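Local atomic coordinates of kinetochore protein Mis16 (Schizosaccharomyces japonicus, PDB entry 4XYH), a protein that recognises histone H4 and the CENP-A chaperone Scm3, probably in the assembly of centromeric chromatin. Residues Arg138-Gln142 with Trp190-Gly196; Tyr329-Pro335 with Arg384-Trp390. One frame throughout, in Å; residues are numbered along the deposited sequence.

Contact 1 of 2, residues Arg138-Gln142 with Trp190-Gly196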
loop_
_atom_site.group_PDB
_atom_site.type_symbol
_atom_site.label_atom_id
_atom_site.label_comp_id
_atom_site.label_asym_id
_atom_site.label_seq_id
_atom_site.Cartn_x
_atom_site.Cartn_y
_atom_site.Cartn_z
ATOM N N ARG A 138 -0.523 -9.177 -0.438
ATOM C CA ARG A 138 -1.929 -8.821 -0.632
ATOM C C ARG A 138 -2.844 -10.060 -0.667
ATOM O O ARG A 138 -2.529 -11.043 -1.348
ATOM C CB ARG A 138 -2.075 -8.024 -1.934
ATOM C CG ARG A 138 -1.340 -6.668 -1.938
ATOM C CD ARG A 138 -2.000 -5.684 -0.962
ATOM N NE ARG A 138 -1.383 -4.358 -0.931
ATOM C CZ ARG A 138 -0.508 -3.956 -0.009
ATOM N NH1 ARG A 138 -0.121 -4.787 0.954
ATOM N NH2 ARG A 138 -0.016 -2.718 -0.046
ATOM N N PHE A 139 -3.981 -10.013 0.029
ATOM C CA PHE A 139 -4.889 -11.163 0.062
ATOM C C PHE A 139 -5.857 -11.097 -1.141
ATOM O O PHE A 139 -6.229 -10.023 -1.587
ATOM C CB PHE A 139 -5.659 -11.226 1.399
ATOM C CG PHE A 139 -6.605 -10.058 1.632
ATOM C CD1 PHE A 139 -7.826 -9.978 0.966
ATOM C CD2 PHE A 139 -6.272 -9.043 2.528
ATOM C CE1 PHE A 139 -8.691 -8.889 1.162
ATOM C CE2 PHE A 139 -7.135 -7.957 2.743
ATOM C CZ PHE A 139 -8.347 -7.882 2.058
ATOM N N MET A 140 -6.240 -12.241 -1.692
ATOM C CA MET A 140 -7.186 -12.235 -2.815
ATOM C C MET A 140 -8.543 -11.729 -2.297
ATOM O O MET A 140 -9.039 -12.249 -1.305
ATOM C CB MET A 140 -7.302 -13.630 -3.409
ATOM C CG MET A 140 -8.067 -13.678 -4.702
ATOM S SD MET A 140 -8.025 -15.315 -5.417
ATOM C CE MET A 140 -9.255 -16.149 -4.403
ATOM N N PRO A 141 -9.105 -10.667 -2.908
ATOM C CA PRO A 141 -10.340 -10.094 -2.342
ATOM C C PRO A 141 -11.533 -11.059 -2.330
ATOM O O PRO A 141 -12.338 -10.965 -1.415
ATOM C CB PRO A 141 -10.629 -8.876 -3.242
ATOM C CG PRO A 141 -9.705 -8.966 -4.391
ATOM C CD PRO A 141 -8.521 -9.797 -3.936
ATOM N N GLN A 142 -11.627 -11.975 -3.285
ATOM C CA GLN A 142 -12.737 -12.943 -3.332
ATOM C C GLN A 142 -12.568 -14.091 -2.342
ATOM O O GLN A 142 -13.484 -14.876 -2.133
ATOM C CB GLN A 142 -12.886 -13.517 -4.748
ATOM C CG GLN A 142 -13.166 -12.478 -5.829
ATOM C CD GLN A 142 -11.892 -11.925 -6.469
ATOM O OE1 GLN A 142 -10.774 -12.110 -5.958
ATOM N NE2 GLN A 142 -12.056 -11.268 -7.610
ATOM N N TRP A 190 -4.369 -7.726 -7.060
ATOM C CA TRP A 190 -5.360 -8.675 -7.543
ATOM C C TRP A 190 -6.433 -8.019 -8.409
ATOM O O TRP A 190 -6.731 -6.819 -8.277
ATOM C CB TRP A 190 -6.052 -9.361 -6.386
ATOM C CG TRP A 190 -5.196 -10.266 -5.592
ATOM C CD1 TRP A 190 -4.521 -9.968 -4.441
ATOM C CD2 TRP A 190 -4.956 -11.652 -5.856
ATOM N NE1 TRP A 190 -3.878 -11.094 -3.975
ATOM C CE2 TRP A 190 -4.122 -12.135 -4.833
ATOM C CE3 TRP A 190 -5.375 -12.534 -6.855
ATOM C CZ2 TRP A 190 -3.692 -13.464 -4.786
ATOM C CZ3 TRP A 190 -4.942 -13.855 -6.807
ATOM C CH2 TRP A 190 -4.112 -14.302 -5.780
ATOM N N ASN A 191 -6.997 -8.826 -9.300
ATOM C CA ASN A 191 -8.161 -8.460 -10.083
ATOM C C ASN A 191 -9.423 -8.613 -9.221
ATOM O O ASN A 191 -9.626 -9.659 -8.589
ATOM C CB ASN A 191 -8.221 -9.339 -11.334
ATOM C CG ASN A 191 -9.187 -8.805 -12.392
ATOM O OD1 ASN A 191 -10.366 -8.553 -12.118
ATOM N ND2 ASN A 191 -8.681 -8.627 -13.610
ATOM N N PHE A 192 -10.255 -7.575 -9.167
ATOM C CA PHE A 192 -11.450 -7.591 -8.313
ATOM C C PHE A 192 -12.667 -8.259 -8.976
ATOM O O PHE A 192 -13.618 -8.629 -8.300
ATOM C CB PHE A 192 -11.811 -6.168 -7.893
ATOM C CG PHE A 192 -10.732 -5.489 -7.104
ATOM C CD1 PHE A 192 -10.615 -5.719 -5.740
ATOM C CD2 PHE A 192 -9.823 -4.631 -7.729
ATOM C CE1 PHE A 192 -9.608 -5.105 -5.002
ATOM C CE2 PHE A 192 -8.822 -4.013 -7.001
ATOM C CZ PHE A 192 -8.711 -4.255 -5.629
ATOM N N ILE A 193 -12.628 -8.403 -10.297
ATOM C CA ILE A 193 -13.742 -8.984 -11.041
ATOM C C ILE A 193 -13.469 -10.444 -11.422
ATOM O O ILE A 193 -14.323 -11.315 -11.266
ATOM C CB ILE A 193 -14.026 -8.170 -12.312
ATOM C CG1 ILE A 193 -14.352 -6.722 -11.941
ATOM C CG2 ILE A 193 -15.135 -8.815 -13.127
ATOM C CD1 ILE A 193 -15.398 -6.593 -10.840
ATOM N N GLN A 194 -12.262 -10.701 -11.910
ATOM C CA GLN A 194 -11.880 -12.025 -12.366
ATOM C C GLN A 194 -11.031 -12.724 -11.295
ATOM O O GLN A 194 -9.805 -12.537 -11.222
ATOM C CB GLN A 194 -11.134 -11.916 -13.700
ATOM C CG GLN A 194 -10.952 -13.233 -14.429
ATOM C CD GLN A 194 -10.445 -13.045 -15.858
ATOM O OE1 GLN A 194 -10.524 -11.943 -16.428
ATOM N NE2 GLN A 194 -9.914 -14.123 -16.442
ATOM N N GLU A 195 -11.703 -13.511 -10.455
ATOM C CA GLU A 195 -11.064 -14.212 -9.350
ATOM C C GLU A 195 -9.871 -15.044 -9.793
ATOM O O GLU A 195 -9.960 -15.811 -10.752
ATOM C CB GLU A 195 -12.066 -15.113 -8.636
ATOM C CG GLU A 195 -11.453 -15.875 -7.491
ATOM C CD GLU A 195 -12.486 -16.632 -6.673
ATOM O OE1 GLU A 195 -13.659 -16.198 -6.630
ATOM O OE2 GLU A 195 -12.116 -17.665 -6.072
ATOM N N GLY A 196 -8.743 -14.866 -9.106
ATOM C CA GLY A 196 -7.559 -15.647 -9.400
ATOM C C GLY A 196 -6.567 -14.961 -10.313
ATOM O O GLY A 196 -5.444 -15.433 -10.482
HETATM O O HOH W 1 -8.619 -12.248 -7.695
HETATM O O HOH W 2 -14.760 -11.726 -8.623
#
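The W190 indole lies against the backbone of F139-M140, with M140 CA 3.6 Å from the centroid of its five-membered ring, a CH-pi contact over the face. This is a blade-to-blade junction of the WD40 beta-propeller: R138 and F139 lie on one blade's innermost strand, and W190 closes innermost strand 187-190 of the next. At the ring edge, W190 NE1 donates to R138 O (3.0 Å, nearly linear), so the indole nitrogen crosses the seam to a main-chain carbonyl. M140, extended through chi2, runs along the indole, SD 4.2 Å from the six-membered ring centroid in an oblique Met-aromatic contact and CG 3.6 Å from W190 CE3. P141 wedges between two aromatic residues, its CD 3.5 Å from W190 CB and its CG 3.6 Å from F192 CD1. Beyond it, Q142 reaches into loop 191-196, where NE2 donates to N191 O (3.1 Å). N191 OD1 shapes that loop, accepting from I193 N (an Asx turn) and Q194 N (together an Asx motif), 2.9 Å each, while ND2 hydrogen-bonds E248 O in the following blade. Water 1 links both segments, donating to Q142 OE1 (2.8 Å) and N191 O (2.9 Å) and accepting from G196 N (3.0 Å).

Contact 2 of 2, residues Tyr329-Pro335 with Arg384-Trp390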
loop_
_atom_site.group_PDB
_atom_site.type_symbol
_atom_site.label_atom_id
_atom_site.label_comp_id
_atom_site.label_asym_id
_atom_site.label_seq_id
_atom_site.Cartn_x
_atom_site.Cartn_y
_atom_site.Cartn_z
ATOM N N TYR A 329 5.172 8.482 -1.289
ATOM C CA TYR A 329 5.274 7.069 -1.623
ATOM C C TYR A 329 3.899 6.392 -1.731
ATOM O O TYR A 329 3.506 5.930 -2.788
ATOM C CB TYR A 329 6.138 6.364 -0.577
ATOM C CG TYR A 329 6.514 4.938 -0.921
ATOM C CD1 TYR A 329 7.273 4.654 -2.055
ATOM C CD2 TYR A 329 6.139 3.868 -0.093
ATOM C CE1 TYR A 329 7.629 3.339 -2.372
ATOM C CE2 TYR A 329 6.497 2.542 -0.399
ATOM C CZ TYR A 329 7.243 2.284 -1.540
ATOM O OH TYR A 329 7.606 0.983 -1.869
ATOM N N ASN A 330 3.167 6.340 -0.631
ATOM C CA ASN A 330 1.905 5.626 -0.609
ATOM C C ASN A 330 0.736 6.570 -0.874
ATOM O O ASN A 330 0.775 7.742 -0.510
ATOM C CB ASN A 330 1.714 4.908 0.740
ATOM C CG ASN A 330 2.846 3.932 1.057
ATOM O OD1 ASN A 330 3.461 3.984 2.134
ATOM N ND2 ASN A 330 3.125 3.031 0.116
ATOM N N VAL A 331 -0.305 6.048 -1.503
ATOM C CA VAL A 331 -1.531 6.794 -1.677
ATOM C C VAL A 331 -2.676 5.791 -1.583
ATOM O O VAL A 331 -2.657 4.775 -2.255
ATOM C CB VAL A 331 -1.542 7.577 -3.020
ATOM C CG1 VAL A 331 -1.238 6.662 -4.227
ATOM C CG2 VAL A 331 -2.839 8.309 -3.194
ATOM N N GLN A 332 -3.644 6.045 -0.705
ATOM C CA GLN A 332 -4.756 5.115 -0.518
ATOM C C GLN A 332 -6.055 5.852 -0.244
ATOM O O GLN A 332 -6.138 6.669 0.686
ATOM C CB GLN A 332 -4.486 4.154 0.633
ATOM C CG GLN A 332 -3.284 3.260 0.421
ATOM C CD GLN A 332 -3.672 1.866 0.019
ATOM O OE1 GLN A 332 -3.012 1.238 -0.819
ATOM N NE2 GLN A 332 -4.748 1.361 0.619
ATOM N N TRP A 333 -7.077 5.541 -1.034
ATOM C CA TRP A 333 -8.387 6.139 -0.838
ATOM C C TRP A 333 -9.089 5.516 0.363
ATOM O O TRP A 333 -8.981 4.314 0.584
ATOM C CB TRP A 333 -9.235 5.954 -2.087
ATOM C CG TRP A 333 -8.727 6.692 -3.261
ATOM C CD1 TRP A 333 -7.948 6.198 -4.266
ATOM C CD2 TRP A 333 -8.949 8.072 -3.565
ATOM N NE1 TRP A 333 -7.676 7.185 -5.179
ATOM C CE2 TRP A 333 -8.283 8.345 -4.773
ATOM C CE3 TRP A 333 -9.651 9.104 -2.934
ATOM C CZ2 TRP A 333 -8.302 9.610 -5.370
ATOM C CZ3 TRP A 333 -9.671 10.357 -3.528
ATOM C CH2 TRP A 333 -8.999 10.602 -4.736
ATOM N N SER A 334 -9.804 6.315 1.147
ATOM C CA SER A 334 -10.664 5.725 2.179
ATOM C C SER A 334 -11.703 4.788 1.535
ATOM O O SER A 334 -12.309 5.133 0.526
ATOM C CB SER A 334 -11.367 6.816 2.993
ATOM O OG SER A 334 -12.519 6.300 3.658
ATOM N N PRO A 335 -11.895 3.589 2.095
ATOM C CA PRO A 335 -12.967 2.742 1.552
ATOM C C PRO A 335 -14.371 3.172 2.036
ATOM O O PRO A 335 -15.371 2.594 1.602
ATOM C CB PRO A 335 -12.611 1.346 2.078
ATOM C CG PRO A 335 -11.944 1.619 3.395
ATOM C CD PRO A 335 -11.208 2.955 3.235
ATOM N N ARG A 384 10.951 7.185 7.713
ATOM C CA ARG A 384 10.233 7.062 6.462
ATOM C C ARG A 384 9.110 6.044 6.579
ATOM O O ARG A 384 9.294 4.961 7.127
ATOM C CB ARG A 384 11.189 6.653 5.350
ATOM C CG ARG A 384 10.487 6.354 4.054
ATOM C CD ARG A 384 11.356 5.566 3.109
ATOM N NE ARG A 384 10.580 5.126 1.959
ATOM C CZ ARG A 384 10.161 3.882 1.776
ATOM N NH1 ARG A 384 10.452 2.939 2.673
ATOM N NH2 ARG A 384 9.453 3.583 0.691
ATOM N N VAL A 385 7.942 6.405 6.070
ATOM C CA VAL A 385 6.792 5.514 6.100
ATOM C C VAL A 385 6.825 4.544 4.922
ATOM O O VAL A 385 6.854 4.975 3.771
ATOM C CB VAL A 385 5.473 6.321 6.072
ATOM C CG1 VAL A 385 4.269 5.384 6.152
ATOM C CG2 VAL A 385 5.462 7.329 7.212
ATOM N N SER A 386 6.796 3.244 5.210
ATOM C CA SER A 386 6.917 2.191 4.186
ATOM C C SER A 386 5.610 1.788 3.500
ATOM O O SER A 386 5.601 1.515 2.302
ATOM C CB SER A 386 7.529 0.939 4.810
ATOM O OG SER A 386 8.748 1.257 5.461
ATOM N N ASP A 387 4.525 1.699 4.272
ATOM C CA ASP A 387 3.231 1.240 3.765
ATOM C C ASP A 387 2.134 1.678 4.726
ATOM O O ASP A 387 2.411 2.053 5.872
ATOM C CB ASP A 387 3.210 -0.290 3.587
ATOM C CG ASP A 387 2.135 -0.757 2.587
ATOM O OD1 ASP A 387 1.594 0.094 1.843
ATOM O OD2 ASP A 387 1.843 -1.979 2.530
ATOM N N LEU A 388 0.895 1.661 4.255
ATOM C CA LEU A 388 -0.245 1.956 5.124
ATOM C C LEU A 388 -1.508 1.327 4.573
ATOM O O LEU A 388 -1.586 0.989 3.383
ATOM C CB LEU A 388 -0.443 3.464 5.318
ATOM C CG LEU A 388 -0.356 4.439 4.145
ATOM C CD1 LEU A 388 -1.418 4.178 3.127
ATOM C CD2 LEU A 388 -0.474 5.878 4.635
ATOM N N SER A 389 -2.494 1.184 5.443
ATOM C CA SER A 389 -3.715 0.497 5.072
ATOM C C SER A 389 -4.909 1.059 5.834
ATOM O O SER A 389 -4.878 1.162 7.060
ATOM C CB SER A 389 -3.548 -1.008 5.337
ATOM O OG SER A 389 -4.716 -1.737 5.037
ATOM N N TRP A 390 -5.960 1.431 5.108
ATOM C CA TRP A 390 -7.245 1.734 5.741
ATOM C C TRP A 390 -7.891 0.472 6.286
ATOM O O TRP A 390 -7.977 -0.520 5.587
ATOM C CB TRP A 390 -8.210 2.359 4.760
ATOM C CG TRP A 390 -7.970 3.771 4.451
ATOM C CD1 TRP A 390 -7.281 4.273 3.377
ATOM C CD2 TRP A 390 -8.456 4.895 5.182
ATOM N NE1 TRP A 390 -7.298 5.646 3.407
ATOM C CE2 TRP A 390 -8.004 6.055 4.510
ATOM C CE3 TRP A 390 -9.226 5.038 6.342
ATOM C CZ2 TRP A 390 -8.294 7.340 4.957
ATOM C CZ3 TRP A 390 -9.510 6.319 6.791
ATOM C CH2 TRP A 390 -9.044 7.455 6.096
#
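Strands 329-333 and 385-390 are the innermost strands of two successive blades in the WD40 beta-propeller. They run nearly parallel (9°), 7.0 Å apart at closest approach, and side chains fill the gap. At one end Y329, chi1 t, offers its ring face to R384, whose side chain is extended through chi3; R384 CZ stands 4.5 Å from the ring centroid, 11° off the normal, a cation-pi contact. Y329 and N330 both face S344, forming a classic beta bulge within their own blade. Mid-seam, L388 CA-to-CB points sideways, and chi1 and chi2, both p, carry its CD1 to 3.4 Å from Q332 CG and 4.0 Å from N330 CB. The CA-to-CB bond of D387 points away from strand 329-333; its OD2 accepts from V56 N and salt-bridges R138 NH2. At the other end W390, chi1 m and chi2 96°, sets its indole across the seam, with S334 CA 3.6 Å from the five-membered ring centroid in a CH-pi contact and P335 CD 3.4 Å from W390 CB. W333 faces the preceding blade, where its NE1 donates to A288 O. W390 repeats that reach one blade further round: its NE1 donates to Q332 O at 3.1 Å.

Overall arrangement
Contacts 1 and 2 are two seams of one seven-bladed propeller, their centres 19 Å apart. Contact 1 comes first in the chain and closes before contact 2 opens; each joins the innermost strands of consecutive blades, 136-140 with 187-190 and 328-333 with 385-390. In both, a tryptophan ending the later strand donates to a carbonyl of the earlier one, so the two seams are built alike. The blade of strand 56-58 separates the last blade from that of 136-140, yet the contacts touch: R138 NH2 and D387 OD2 form a salt bridge at 3.3 Å. Strand 41-48 joins the sheet of strand 385-390, closing the ring of a scaffold consistent with histone binding.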